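Alpha-ketoglutarate-dependent non-heme iron oxygenase EasH (Aspergillus japonicus, PDB 5M0T) is an iron- and 2-oxoglutarate-dependent oxygenase that takes part in the biosynthesis of the ergot alkaloid cycloclavine, probably by oxidising an alkaloid intermediate. Local coordinates at residues P10-I15 with T190-V195; P107-Y112 with M229-F234; M251-Q256 with L285-V290. All coordinates share one frame; numbering follows the deposited sequence.

Contact 1: residues P10-I15 with T190-V195; sequences PTLRRI and TAIPAV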
ATOM      1  N   PRO A  10     -26.242  -3.823 -22.642  1.00 70.44           N
ATOM      2  CA  PRO A  10     -25.256  -4.875 -22.881  1.00 68.04           C
ATOM      3  C   PRO A  10     -25.604  -6.217 -22.219  1.00 62.83           C
ATOM      4  O   PRO A  10     -26.616  -6.315 -21.526  1.00 64.85           O
ATOM      5  CB  PRO A  10     -23.989  -4.273 -22.257  1.00 68.11           C
ATOM      6  CG  PRO A  10     -24.488  -3.283 -21.222  1.00 68.88           C
ATOM      7  CD  PRO A  10     -25.984  -3.176 -21.341  1.00 70.44           C
ATOM      8  N   THR A  11     -24.733  -7.212 -22.417  1.00 55.26           N
ATOM      9  CA  THR A  11     -24.929  -8.596 -21.967  1.00 51.24           C
ATOM     10  C   THR A  11     -23.759  -9.019 -21.087  1.00 44.88           C
ATOM     11  O   THR A  11     -22.650  -8.521 -21.234  1.00 44.23           O
ATOM     12  CB  THR A  11     -25.009  -9.572 -23.174  1.00 55.52           C
ATOM     13  OG1 THR A  11     -26.019  -9.131 -24.081  1.00 54.07           O
ATOM     14  CG2 THR A  11     -25.342 -11.018 -22.744  1.00 57.38           C
ATOM     15  N   LEU A  12     -24.021  -9.927 -20.163  1.00 40.79           N
ATOM     16  CA  LEU A  12     -22.978 -10.507 -19.336  1.00 38.66           C
ATOM     17  C   LEU A  12     -22.557 -11.785 -20.031  1.00 39.11           C
ATOM     18  O   LEU A  12     -23.390 -12.648 -20.304  1.00 37.82           O
ATOM     19  CB  LEU A  12     -23.489 -10.815 -17.925  1.00 37.37           C
ATOM     20  CG  LEU A  12     -22.571 -11.600 -16.996  1.00 35.51           C
ATOM     21  CD1 LEU A  12     -21.191 -10.958 -16.909  1.00 33.04           C
ATOM     22  CD2 LEU A  12     -23.228 -11.715 -15.624  1.00 35.31           C
ATOM     23  N   ARG A  13     -21.263 -11.893 -20.331  1.00 41.48           N
ATOM     24  CA  ARG A  13     -20.751 -13.042 -21.068  1.00 43.52           C
ATOM     25  C   ARG A  13     -20.194 -14.051 -20.100  1.00 41.78           C
ATOM     26  O   ARG A  13     -19.832 -13.728 -18.966  1.00 42.14           O
ATOM     27  CB  ARG A  13     -19.725 -12.626 -22.130  1.00 42.51           C
ATOM     28  CG  ARG A  13     -20.411 -12.106 -23.386  1.00 44.54           C
ATOM     29  CD  ARG A  13     -19.458 -11.962 -24.553  1.00 46.52           C
ATOM     30  NE  ARG A  13     -18.602 -10.787 -24.418  1.00 48.70           N
ATOM     31  CZ  ARG A  13     -17.597 -10.470 -25.239  1.00 51.53           C
ATOM     32  NH1 ARG A  13     -17.280 -11.250 -26.266  1.00 54.82           N
ATOM     33  NH2 ARG A  13     -16.897  -9.363 -25.027  1.00 53.37           N
ATOM     34  N   ARG A  14     -20.158 -15.279 -20.589  1.00 41.26           N
ATOM     35  CA  ARG A  14     -19.894 -16.473 -19.816  1.00 44.10           C
ATOM     36  C   ARG A  14     -18.850 -17.286 -20.597  1.00 47.27           C
ATOM     37  O   ARG A  14     -18.975 -17.452 -21.820  1.00 48.94           O
ATOM     38  CB  ARG A  14     -21.208 -17.240 -19.726  1.00 46.49           C
ATOM     39  CG  ARG A  14     -21.309 -18.283 -18.637  1.00 48.79           C
ATOM     40  CD  ARG A  14     -22.681 -18.948 -18.646  1.00 50.67           C
ATOM     41  NE  ARG A  14     -23.746 -18.126 -18.077  1.00 47.86           N
ATOM     42  CZ  ARG A  14     -23.960 -17.898 -16.776  1.00 46.22           C
ATOM     43  NH1 ARG A  14     -23.156 -18.390 -15.832  1.00 43.34           N
ATOM     44  NH2 ARG A  14     -24.995 -17.140 -16.418  1.00 45.72           N
ATOM     45  N   ILE A  15     -17.819 -17.768 -19.917  1.00 45.77           N
ATOM     46  CA  ILE A  15     -16.697 -18.428 -20.598  1.00 51.26           C
ATOM     47  C   ILE A  15     -16.093 -19.488 -19.668  1.00 47.46           C
ATOM     48  O   ILE A  15     -15.905 -19.239 -18.480  1.00 40.98           O
ATOM     49  CB  ILE A  15     -15.644 -17.380 -21.073  1.00 53.62           C
ATOM     50  CG1 ILE A  15     -14.736 -17.936 -22.157  1.00 59.77           C
ATOM     51  CG2 ILE A  15     -14.840 -16.850 -19.919  1.00 56.98           C
ATOM     52  CD1 ILE A  15     -13.806 -16.885 -22.731  1.00 63.70           C
ATOM     53  N   THR A 190     -31.719  -2.570 -12.333  1.00 43.28           N
ATOM     54  CA  THR A 190     -31.440  -2.457 -13.773  1.00 42.78           C
ATOM     55  C   THR A 190     -30.207  -3.283 -14.194  1.00 40.58           C
ATOM     56  O   THR A 190     -29.989  -3.481 -15.388  1.00 39.77           O
ATOM     57  CB  THR A 190     -31.190  -1.001 -14.230  1.00 42.85           C
ATOM     58  OG1 THR A 190     -29.950  -0.526 -13.692  1.00 42.70           O
ATOM     59  CG2 THR A 190     -32.343  -0.070 -13.823  1.00 44.07           C
ATOM     60  N   ALA A 191     -29.400  -3.720 -13.229  1.00 39.16           N
ATOM     61  CA  ALA A 191     -28.172  -4.472 -13.512  1.00 38.91           C
ATOM     62  C   ALA A 191     -28.441  -5.965 -13.688  1.00 38.57           C
ATOM     63  O   ALA A 191     -29.499  -6.462 -13.323  1.00 43.07           O
ATOM     64  CB  ALA A 191     -27.123  -4.229 -12.430  1.00 36.99           C
ATOM     65  N   ILE A 192     -27.468  -6.670 -14.252  1.00 39.11           N
ATOM     66  CA  ILE A 192     -27.629  -8.074 -14.639  1.00 38.12           C
ATOM     67  C   ILE A 192     -27.118  -8.967 -13.504  1.00 35.39           C
ATOM     68  O   ILE A 192     -25.974  -8.836 -13.085  1.00 32.03           O
ATOM     69  CB  ILE A 192     -26.844  -8.399 -15.927  1.00 40.47           C
ATOM     70  CG1 ILE A 192     -27.299  -7.489 -17.074  1.00 41.09           C
ATOM     71  CG2 ILE A 192     -27.026  -9.876 -16.304  1.00 40.48           C
ATOM     72  CD1 ILE A 192     -26.349  -7.446 -18.253  1.00 42.44           C
ATOM     73  N   PRO A 193     -27.962  -9.873 -12.996  1.00 35.25           N
ATOM     74  CA  PRO A 193     -27.464 -10.771 -11.963  1.00 35.28           C
ATOM     75  C   PRO A 193     -26.565 -11.867 -12.557  1.00 35.67           C
ATOM     76  O   PRO A 193     -26.849 -12.367 -13.642  1.00 36.67           O
ATOM     77  CB  PRO A 193     -28.744 -11.354 -11.357  1.00 35.74           C
ATOM     78  CG  PRO A 193     -29.743 -11.303 -12.448  1.00 36.97           C
ATOM     79  CD  PRO A 193     -29.371 -10.136 -13.334  1.00 36.29           C
ATOM     80  N   ALA A 194     -25.487 -12.208 -11.861  1.00 34.82           N
ATOM     81  CA  ALA A 194     -24.565 -13.251 -12.341  1.00 34.89           C
ATOM     82  C   ALA A 194     -25.103 -14.603 -11.875  1.00 33.89           C
ATOM     83  O   ALA A 194     -24.739 -15.135 -10.819  1.00 34.02           O
ATOM     84  CB  ALA A 194     -23.146 -13.007 -11.848  1.00 34.13           C
ATOM     85  N   VAL A 195     -26.000 -15.146 -12.679  1.00 34.46           N
ATOM     86  CA  VAL A 195     -26.608 -16.437 -12.386  1.00 36.20           C
ATOM     87  C   VAL A 195     -25.545 -17.524 -12.597  1.00 37.81           C
ATOM     88  O   VAL A 195     -24.931 -17.576 -13.654  1.00 38.20           O
ATOM     89  CB  VAL A 195     -27.847 -16.671 -13.265  1.00 36.23           C
ATOM     90  CG1 VAL A 195     -28.394 -18.068 -13.042  1.00 37.47           C
ATOM     91  CG2 VAL A 195     -28.922 -15.629 -12.950  1.00 36.15           C
TER
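The guanidinium of Arg14 meets the backbone carbonyl of Val195 at its edge, with Val195 O lying close to the plane of the group. The grip is end-on and both N-H bonds converge on the one oxygen: Arg14 NH2 to Val195 O is 2.8 Å, Arg14 NH1 to Val195 O 2.9 Å. Sharing one acceptor bends both bonds, to N-H...O angles of 146° and 139°. Arginine suits the place because it can hold this carbonyl while Arg14 NH1 also forms a salt bridge with Glu37, a ligand of a bound zinc ion. In this cupin-type fold, Arg14 belongs to edge strand 14-16 of the large mixed sheet, whereas strand 192-193 is an edge of the small antiparallel sheet, so the contact joins the two sheets at the surface. Beside the polar end, Leu12 packs on Ile192 and Ala194. Leu12 CB lies 4.0 Å from Ile192 CG2; Leu12 CG, anti to the backbone N (chi1 172°), carries the branch from which Leu12 CD2 reaches the small Ala194 CB, 4.0 Å away. Ile192 extends its longer branch toward the start of the other segment, placing Ile192 CD1 3.5 Å from Pro10 O.

Contact 2: residues P107-Y112 with M229-F234; sequences PESGDY and MQSCQF
Ser109 and Ser231 bring their hydroxyls together from different rotamers: Ser109 OG is anti to its own carbonyl carbon (chi1 -58°), Ser231 OG anti to its backbone N (chi1 168°). The two oxygens, Ser109 OG and Ser231 OG, lie 2.6 Å apart in a hydrogen bond in which either could be the donor. Serine suits both buried positions, being small and able to donate or accept a hydrogen bond. The amide of Gln233 lies next to them, with Gln233 NE2 3.2 Å from Ser109 OG; the same nitrogen donates to a water, which in turn makes a weak bond to Glu108 O. Gln233 OE1 accepts from the backbone N of Ile140 of the second subunit, so the glutamine connects this turn with the dimer interface. The backbones meet where strand 222-231 runs antiparallel to the beginning of strand 112-122 within the large sheet. Tyr112 and Ser231 form a non-hydrogen-bonded pair there; a type I turn from Ser231 to Phe234 follows, and within it Cys232 N still donates to Asp111 O over 3.0 Å, the donor standing above the carbonyl plane. The thiol side of Cys232 packs against the same residue, with Cys232 SG 3.9 Å from Asp111 CB, while the Asp111 carboxylate forms a salt bridge with Lys257. Both Tyr112 and Met229 touch Cys101 of helix 95-105 and Met258 of helix 253-258. Met229, bent at both chi2 and chi3, brings its terminal methyl to the ring edge, Met229 CE lying 3.9 Å from Tyr112 CD2. A flexible thioether chain can fit itself to the rim of a ring whose hydroxyl is hydrogen-bonded to His98.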
ATOM      1  N   PRO A 107       1.103  -4.023 -16.932  1.00 43.22           N
ATOM      2  CA  PRO A 107       1.437  -2.812 -17.712  1.00 46.68           C
ATOM      3  C   PRO A 107       1.690  -1.526 -16.896  1.00 47.90           C
ATOM      4  O   PRO A 107       2.716  -0.879 -17.103  1.00 53.79           O
ATOM      5  CB  PRO A 107       0.232  -2.647 -18.638  1.00 45.65           C
ATOM      6  CG  PRO A 107      -0.275  -4.038 -18.811  1.00 46.04           C
ATOM      7  CD  PRO A 107      -0.088  -4.695 -17.474  1.00 43.44           C
ATOM      8  N   GLU A 108       0.789  -1.183 -15.981  1.00 45.66           N
ATOM      9  CA  GLU A 108       0.888   0.059 -15.227  1.00 46.82           C
ATOM     10  C   GLU A 108       1.523  -0.107 -13.847  1.00 45.54           C
ATOM     11  O   GLU A 108       2.152   0.831 -13.363  1.00 44.85           O
ATOM     12  CB  GLU A 108      -0.488   0.725 -15.091  1.00 50.31           C
ATOM     13  CG  GLU A 108      -1.126   1.145 -16.420  1.00 53.24           C
ATOM     14  CD  GLU A 108      -2.641   1.368 -16.331  1.00 56.30           C
ATOM     15  OE1 GLU A 108      -3.397   0.453 -15.867  1.00 48.42           O
ATOM     16  OE2 GLU A 108      -3.077   2.463 -16.766  1.00 54.15           O
ATOM     17  N   SER A 109       1.389  -1.279 -13.220  1.00 43.72           N
ATOM     18  CA  SER A 109       1.900  -1.485 -11.843  1.00 43.68           C
ATOM     19  C   SER A 109       3.094  -2.425 -11.657  1.00 43.98           C
ATOM     20  O   SER A 109       3.907  -2.176 -10.770  1.00 45.52           O
ATOM     21  CB  SER A 109       0.771  -1.966 -10.948  1.00 41.90           C
ATOM     22  OG  SER A 109      -0.266  -1.010 -10.966  1.00 42.20           O
ATOM     23  N   GLY A 110       3.197  -3.483 -12.470  1.00 44.09           N
ATOM     24  CA  GLY A 110       4.156  -4.584 -12.242  1.00 42.10           C
ATOM     25  C   GLY A 110       3.489  -5.649 -11.386  1.00 42.11           C
ATOM     26  O   GLY A 110       2.518  -6.268 -11.809  1.00 43.37           O
ATOM     27  N   ASP A 111       3.967  -5.827 -10.157  1.00 41.36           N
ATOM     28  CA  ASP A 111       3.433  -6.859  -9.255  1.00 40.22           C
ATOM     29  C   ASP A 111       2.071  -6.504  -8.617  1.00 38.76           C
ATOM     30  O   ASP A 111       1.590  -5.375  -8.698  1.00 37.17           O
ATOM     31  CB  ASP A 111       4.462  -7.211  -8.164  1.00 41.57           C
ATOM     32  CG  ASP A 111       5.648  -8.014  -8.690  1.00 42.60           C
ATOM     33  OD1 ASP A 111       5.658  -8.438  -9.865  1.00 45.43           O
ATOM     34  OD2 ASP A 111       6.594  -8.222  -7.902  1.00 44.39           O
ATOM     35  N   TYR A 112       1.484  -7.518  -7.989  1.00 36.57           N
ATOM     36  CA  TYR A 112       0.164  -7.469  -7.401  1.00 35.59           C
ATOM     37  C   TYR A 112       0.174  -8.363  -6.172  1.00 36.19           C
ATOM     38  O   TYR A 112       1.104  -9.156  -5.978  1.00 36.95           O
ATOM     39  CB  TYR A 112      -0.892  -7.980  -8.386  1.00 35.20           C
ATOM     40  CG  TYR A 112      -0.527  -9.329  -8.961  1.00 35.64           C
ATOM     41  CD1 TYR A 112       0.340  -9.426 -10.053  1.00 36.43           C
ATOM     42  CD2 TYR A 112      -0.982 -10.505  -8.381  1.00 35.73           C
ATOM     43  CE1 TYR A 112       0.716 -10.647 -10.560  1.00 37.59           C
ATOM     44  CE2 TYR A 112      -0.617 -11.737  -8.893  1.00 36.72           C
ATOM     45  CZ  TYR A 112       0.233 -11.804  -9.986  1.00 37.85           C
ATOM     46  OH  TYR A 112       0.629 -13.021 -10.512  1.00 38.89           O
ATOM     47  N   MET A 229      -7.673  -9.191  -5.786  1.00 35.09           N
ATOM     48  CA  MET A 229      -6.247  -8.915  -6.003  1.00 34.78           C
ATOM     49  C   MET A 229      -6.083  -7.453  -6.367  1.00 32.97           C
ATOM     50  O   MET A 229      -6.965  -6.841  -6.964  1.00 32.19           O
ATOM     51  CB  MET A 229      -5.674  -9.794  -7.121  1.00 35.44           C
ATOM     52  CG  MET A 229      -5.901 -11.278  -6.907  1.00 37.22           C
ATOM     53  SD  MET A 229      -5.259 -11.894  -5.348  1.00 41.78           S
ATOM     54  CE  MET A 229      -3.501 -11.667  -5.574  1.00 41.17           C
ATOM     55  N   GLN A 230      -4.917  -6.917  -6.035  1.00 33.27           N
ATOM     56  CA  GLN A 230      -4.658  -5.498  -6.153  1.00 31.55           C
ATOM     57  C   GLN A 230      -3.230  -5.202  -6.581  1.00 29.97           C
ATOM     58  O   GLN A 230      -2.308  -5.926  -6.230  1.00 29.96           O
ATOM     59  CB  GLN A 230      -4.955  -4.874  -4.794  1.00 30.48           C
ATOM     60  CG  GLN A 230      -4.577  -3.423  -4.587  1.00 30.55           C
ATOM     61  CD  GLN A 230      -5.238  -2.883  -3.329  1.00 31.86           C
ATOM     62  OE1 GLN A 230      -6.460  -2.816  -3.240  1.00 31.88           O
ATOM     63  NE2 GLN A 230      -4.435  -2.553  -2.340  1.00 32.43           N
ATOM     64  N   SER A 231      -3.077  -4.128  -7.339  1.00 30.52           N
ATOM     65  CA  SER A 231      -1.774  -3.531  -7.657  1.00 33.38           C
ATOM     66  C   SER A 231      -0.910  -3.329  -6.398  1.00 35.09           C
ATOM     67  O   SER A 231      -1.361  -2.727  -5.417  1.00 35.35           O
ATOM     68  CB  SER A 231      -1.998  -2.177  -8.370  1.00 32.02           C
ATOM     69  OG  SER A 231      -0.808  -1.427  -8.449  1.00 32.61           O
ATOM     70  N   CYS A 232       0.339  -3.789  -6.448  1.00 35.11           N
ATOM     71  CA  CYS A 232       1.193  -3.799  -5.253  1.00 36.73           C
ATOM     72  C   CYS A 232       1.529  -2.414  -4.667  1.00 35.24           C
ATOM     73  O   CYS A 232       1.876  -2.324  -3.485  1.00 34.17           O
ATOM     74  CB  CYS A 232       2.481  -4.576  -5.500  1.00 36.80           C
ATOM     75  SG  CYS A 232       3.609  -3.770  -6.654  1.00 41.33           S
ATOM     76  N   GLN A 233       1.433  -1.361  -5.482  1.00 34.33           N
ATOM     77  CA  GLN A 233       1.656   0.019  -5.008  1.00 34.58           C
ATOM     78  C   GLN A 233       0.598   0.500  -3.985  1.00 33.15           C
ATOM     79  O   GLN A 233       0.858   1.458  -3.262  1.00 31.74           O
ATOM     80  CB  GLN A 233       1.731   1.013  -6.169  1.00 33.92           C
ATOM     81  CG  GLN A 233       0.388   1.321  -6.824  1.00 34.25           C
ATOM     82  CD  GLN A 233       0.531   2.089  -8.137  1.00 35.42           C
ATOM     83  OE1 GLN A 233       1.224   3.104  -8.204  1.00 33.93           O
ATOM     84  NE2 GLN A 233      -0.135   1.611  -9.188  1.00 36.38           N
ATOM     85  N   PHE A 234      -0.570  -0.153  -3.949  1.00 32.41           N
ATOM     86  CA  PHE A 234      -1.644   0.191  -2.997  1.00 33.05           C
ATOM     87  C   PHE A 234      -1.693  -0.736  -1.781  1.00 34.30           C
ATOM     88  O   PHE A 234      -1.643  -1.976  -1.900  1.00 33.71           O
ATOM     89  CB  PHE A 234      -3.014   0.210  -3.678  1.00 31.73           C
ATOM     90  CG  PHE A 234      -3.096   1.173  -4.816  1.00 32.34           C
ATOM     91  CD1 PHE A 234      -2.987   2.534  -4.592  1.00 32.94           C
ATOM     92  CD2 PHE A 234      -3.235   0.714  -6.138  1.00 31.79           C
ATOM     93  CE1 PHE A 234      -3.052   3.434  -5.653  1.00 33.38           C
ATOM     94  CE2 PHE A 234      -3.289   1.608  -7.198  1.00 31.37           C
ATOM     95  CZ  PHE A 234      -3.203   2.972  -6.957  1.00 32.05           C
TER
HETATM   96  O   HOH W   1       0.105   2.991 -11.870  1.00 31.75           O

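Contact 3: residues M251-Q256 with L285-V290; sequences MTPLAQ and LKSNQV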
ATOM      1  N   MET A 251       3.455 -22.088   3.303  1.00 56.13           N
ATOM      2  CA  MET A 251       2.966 -21.750   1.967  1.00 54.19           C
ATOM      3  C   MET A 251       4.115 -21.722   0.953  1.00 53.06           C
ATOM      4  O   MET A 251       5.293 -21.700   1.325  1.00 53.55           O
ATOM      5  CB  MET A 251       2.282 -20.389   1.996  1.00 52.21           C
ATOM      6  CG  MET A 251       1.321 -20.155   3.159  1.00 53.29           C
ATOM      7  SD  MET A 251       0.615 -18.497   3.027  1.00 53.56           S
ATOM      8  CE  MET A 251       0.112 -18.169   4.707  1.00 60.49           C
ATOM      9  N   THR A 252       3.760 -21.721  -0.328  1.00 50.50           N
ATOM     10  CA  THR A 252       4.736 -21.588  -1.402  1.00 50.28           C
ATOM     11  C   THR A 252       5.209 -20.132  -1.421  1.00 49.67           C
ATOM     12  O   THR A 252       4.455 -19.235  -1.009  1.00 48.59           O
ATOM     13  CB  THR A 252       4.137 -21.897  -2.782  1.00 48.50           C
ATOM     14  OG1 THR A 252       3.107 -20.931  -3.080  1.00 45.88           O
ATOM     15  CG2 THR A 252       3.572 -23.324  -2.842  1.00 49.67           C
ATOM     16  N   PRO A 253       6.441 -19.880  -1.918  1.00 49.42           N
ATOM     17  CA  PRO A 253       6.932 -18.506  -2.078  1.00 48.24           C
ATOM     18  C   PRO A 253       5.932 -17.554  -2.759  1.00 45.97           C
ATOM     19  O   PRO A 253       5.779 -16.418  -2.319  1.00 45.57           O
ATOM     20  CB  PRO A 253       8.176 -18.684  -2.961  1.00 49.32           C
ATOM     21  CG  PRO A 253       8.670 -20.058  -2.644  1.00 51.36           C
ATOM     22  CD  PRO A 253       7.457 -20.880  -2.296  1.00 52.21           C
ATOM     23  N   LEU A 254       5.259 -18.028  -3.810  1.00 44.60           N
ATOM     24  CA  LEU A 254       4.299 -17.226  -4.557  1.00 43.39           C
ATOM     25  C   LEU A 254       3.075 -16.880  -3.701  1.00 42.63           C
ATOM     26  O   LEU A 254       2.607 -15.752  -3.741  1.00 40.80           O
ATOM     27  CB  LEU A 254       3.849 -17.956  -5.826  1.00 44.09           C
ATOM     28  CG  LEU A 254       2.747 -17.324  -6.690  1.00 42.80           C
ATOM     29  CD1 LEU A 254       3.133 -15.923  -7.127  1.00 41.82           C
ATOM     30  CD2 LEU A 254       2.485 -18.208  -7.901  1.00 44.28           C
ATOM     31  N   ALA A 255       2.558 -17.858  -2.958  1.00 43.20           N
ATOM     32  CA  ALA A 255       1.454 -17.608  -2.029  1.00 43.43           C
ATOM     33  C   ALA A 255       1.877 -16.661  -0.899  1.00 43.61           C
ATOM     34  O   ALA A 255       1.104 -15.776  -0.520  1.00 45.11           O
ATOM     35  CB  ALA A 255       0.889 -18.906  -1.471  1.00 43.95           C
ATOM     36  N   GLN A 256       3.102 -16.823  -0.395  1.00 44.52           N
ATOM     37  CA  GLN A 256       3.656 -15.901   0.619  1.00 44.31           C
ATOM     38  C   GLN A 256       3.664 -14.452   0.134  1.00 42.72           C
ATOM     39  O   GLN A 256       3.331 -13.535   0.886  1.00 44.99           O
ATOM     40  CB  GLN A 256       5.074 -16.303   1.026  1.00 45.09           C
ATOM     41  CG  GLN A 256       5.167 -17.615   1.789  1.00 46.89           C
ATOM     42  CD  GLN A 256       6.584 -17.939   2.230  1.00 48.75           C
ATOM     43  OE1 GLN A 256       7.552 -17.531   1.603  1.00 48.44           O
ATOM     44  NE2 GLN A 256       6.706 -18.667   3.331  1.00 51.02           N
ATOM     45  N   LEU A 285      13.171 -16.089   5.879  1.00 60.12           N
ATOM     46  CA  LEU A 285      11.838 -16.688   5.748  1.00 58.09           C
ATOM     47  C   LEU A 285      11.881 -18.045   5.048  1.00 59.43           C
ATOM     48  O   LEU A 285      12.411 -18.164   3.949  1.00 60.67           O
ATOM     49  CB  LEU A 285      10.907 -15.749   4.980  1.00 55.74           C
ATOM     50  CG  LEU A 285       9.422 -16.136   4.880  1.00 54.92           C
ATOM     51  CD1 LEU A 285       8.741 -16.055   6.235  1.00 54.95           C
ATOM     52  CD2 LEU A 285       8.701 -15.255   3.866  1.00 52.99           C
ATOM     53  N   LYS A 286      11.309 -19.060   5.694  1.00 61.74           N
ATOM     54  CA  LYS A 286      11.243 -20.414   5.143  1.00 61.51           C
ATOM     55  C   LYS A 286       9.944 -20.565   4.355  1.00 58.09           C
ATOM     56  O   LYS A 286       9.065 -19.718   4.451  1.00 55.96           O
ATOM     57  CB  LYS A 286      11.329 -21.440   6.264  1.00 65.35           C
ATOM     58  CG  LYS A 286      12.622 -21.351   7.064  1.00 68.51           C
ATOM     59  CD  LYS A 286      12.715 -22.478   8.078  1.00 72.71           C
ATOM     60  CE  LYS A 286      14.133 -22.631   8.617  1.00 74.98           C
ATOM     61  NZ  LYS A 286      14.323 -23.865   9.433  1.00 78.27           N
ATOM     62  N   SER A 287       9.834 -21.636   3.574  1.00 58.13           N
ATOM     63  CA  SER A 287       8.657 -21.882   2.728  1.00 56.60           C
ATOM     64  C   SER A 287       8.412 -23.372   2.494  1.00 59.50           C
ATOM     65  O   SER A 287       9.314 -24.189   2.669  1.00 60.41           O
ATOM     66  CB  SER A 287       8.802 -21.160   1.392  1.00 54.55           C
ATOM     67  OG  SER A 287      10.069 -21.404   0.813  1.00 56.22           O
ATOM     68  N   ASN A 288       7.180 -23.718   2.114  1.00 59.44           N
ATOM     69  CA  ASN A 288       6.770 -25.119   1.921  1.00 61.57           C
ATOM     70  C   ASN A 288       7.127 -26.032   3.113  1.00 65.12           C
ATOM     71  O   ASN A 288       7.463 -27.210   2.922  1.00 67.68           O
ATOM     72  CB  ASN A 288       7.357 -25.674   0.607  1.00 62.65           C
ATOM     73  CG  ASN A 288       6.712 -25.063  -0.630  1.00 60.94           C
ATOM     74  OD1 ASN A 288       5.488 -25.081  -0.769  1.00 61.18           O
ATOM     75  ND2 ASN A 288       7.530 -24.525  -1.535  1.00 59.50           N
ATOM     76  N   GLN A 289       7.046 -25.496   4.338  1.00 65.66           N
ATOM     77  CA  GLN A 289       7.275 -26.298   5.550  1.00 68.53           C
ATOM     78  C   GLN A 289       6.101 -27.246   5.789  1.00 70.94           C
ATOM     79  O   GLN A 289       4.935 -26.891   5.584  1.00 71.06           O
ATOM     80  CB  GLN A 289       7.479 -25.430   6.796  1.00 68.10           C
ATOM     81  CG  GLN A 289       8.696 -24.518   6.755  1.00 68.29           C
ATOM     82  CD  GLN A 289      10.014 -25.277   6.814  1.00 72.11           C
ATOM     83  OE1 GLN A 289      10.358 -25.882   7.838  1.00 74.90           O
ATOM     84  NE2 GLN A 289      10.759 -25.250   5.714  1.00 70.12           N
ATOM     85  N   VAL A 290       6.441 -28.450   6.227  1.00 75.92           N
ATOM     86  CA  VAL A 290       5.499 -29.526   6.467  1.00 79.81           C
ATOM     87  C   VAL A 290       5.899 -30.142   7.813  1.00 83.05           C
ATOM     88  O   VAL A 290       6.991 -30.701   7.932  1.00 86.86           O
ATOM     89  CB  VAL A 290       5.582 -30.572   5.321  1.00 82.04           C
ATOM     90  CG1 VAL A 290       4.698 -31.791   5.604  1.00 83.86           C
ATOM     91  CG2 VAL A 290       5.231 -29.918   3.980  1.00 77.05           C
TER
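Asn288 N donates to Met251 O over 2.9 Å, and Gln256 NE2 to Lys286 O over 2.8 Å, two bonds that hold the loop 285-290 against the N-terminal end of helix 253-258. Thr252 is the N-cap of that helix: its OG1 accepts from Ala255 N at 3.1 Å and is also hydrogen-bonded to Asn93, a double role for which a short hydroxyl side chain is well suited. The N-H of Asn288 points almost straight at Met251 O (170° at the hydrogen), although the donor stands above the carbonyl plane. Gln256 makes the flatter bond, since Lys286 O lies in its amide plane and NE2 lies in the carbonyl plane. Glutamine is long enough to cross from the first turn of the helix to the loop, its chain extended beyond CG, and its other amide atom, OE1, accepts from Arg262. Leu285 meets this amide tip to tip, with Leu285 CD2 3.4 Å from Gln256 OE1. Ser287, small enough to sit close to the helix start, rests its CB 3.9 Å from Pro253 CD. The Asn288 side chain crosses Pro253 at about a right angle, with ND2 on the proline side, near Pro253 CD, while Asn288 OD1 lies 3.3 Å from Thr252 CG2.

In the fold
Contact 2 is the buried one; contact 1 lies at the surface and contact 3 is partly buried, on the opposite side of the chain's centre from contact 1. Contacts 1 and 2 both reach the large mixed sheet, through an edge strand in one and an inner pair in the other, with about 17 Å between their nearest atoms. Contacts 2 and 3 approach to about 5 Å without touching, and helix 253-258 of contact 3 also packs on Tyr112 and Met229. A charged side chain holds a carbonyl in contact 1, neutral hydroxyls and backbone groups pair in contact 2, and contact 3 combines a backbone bond with an amide side chain.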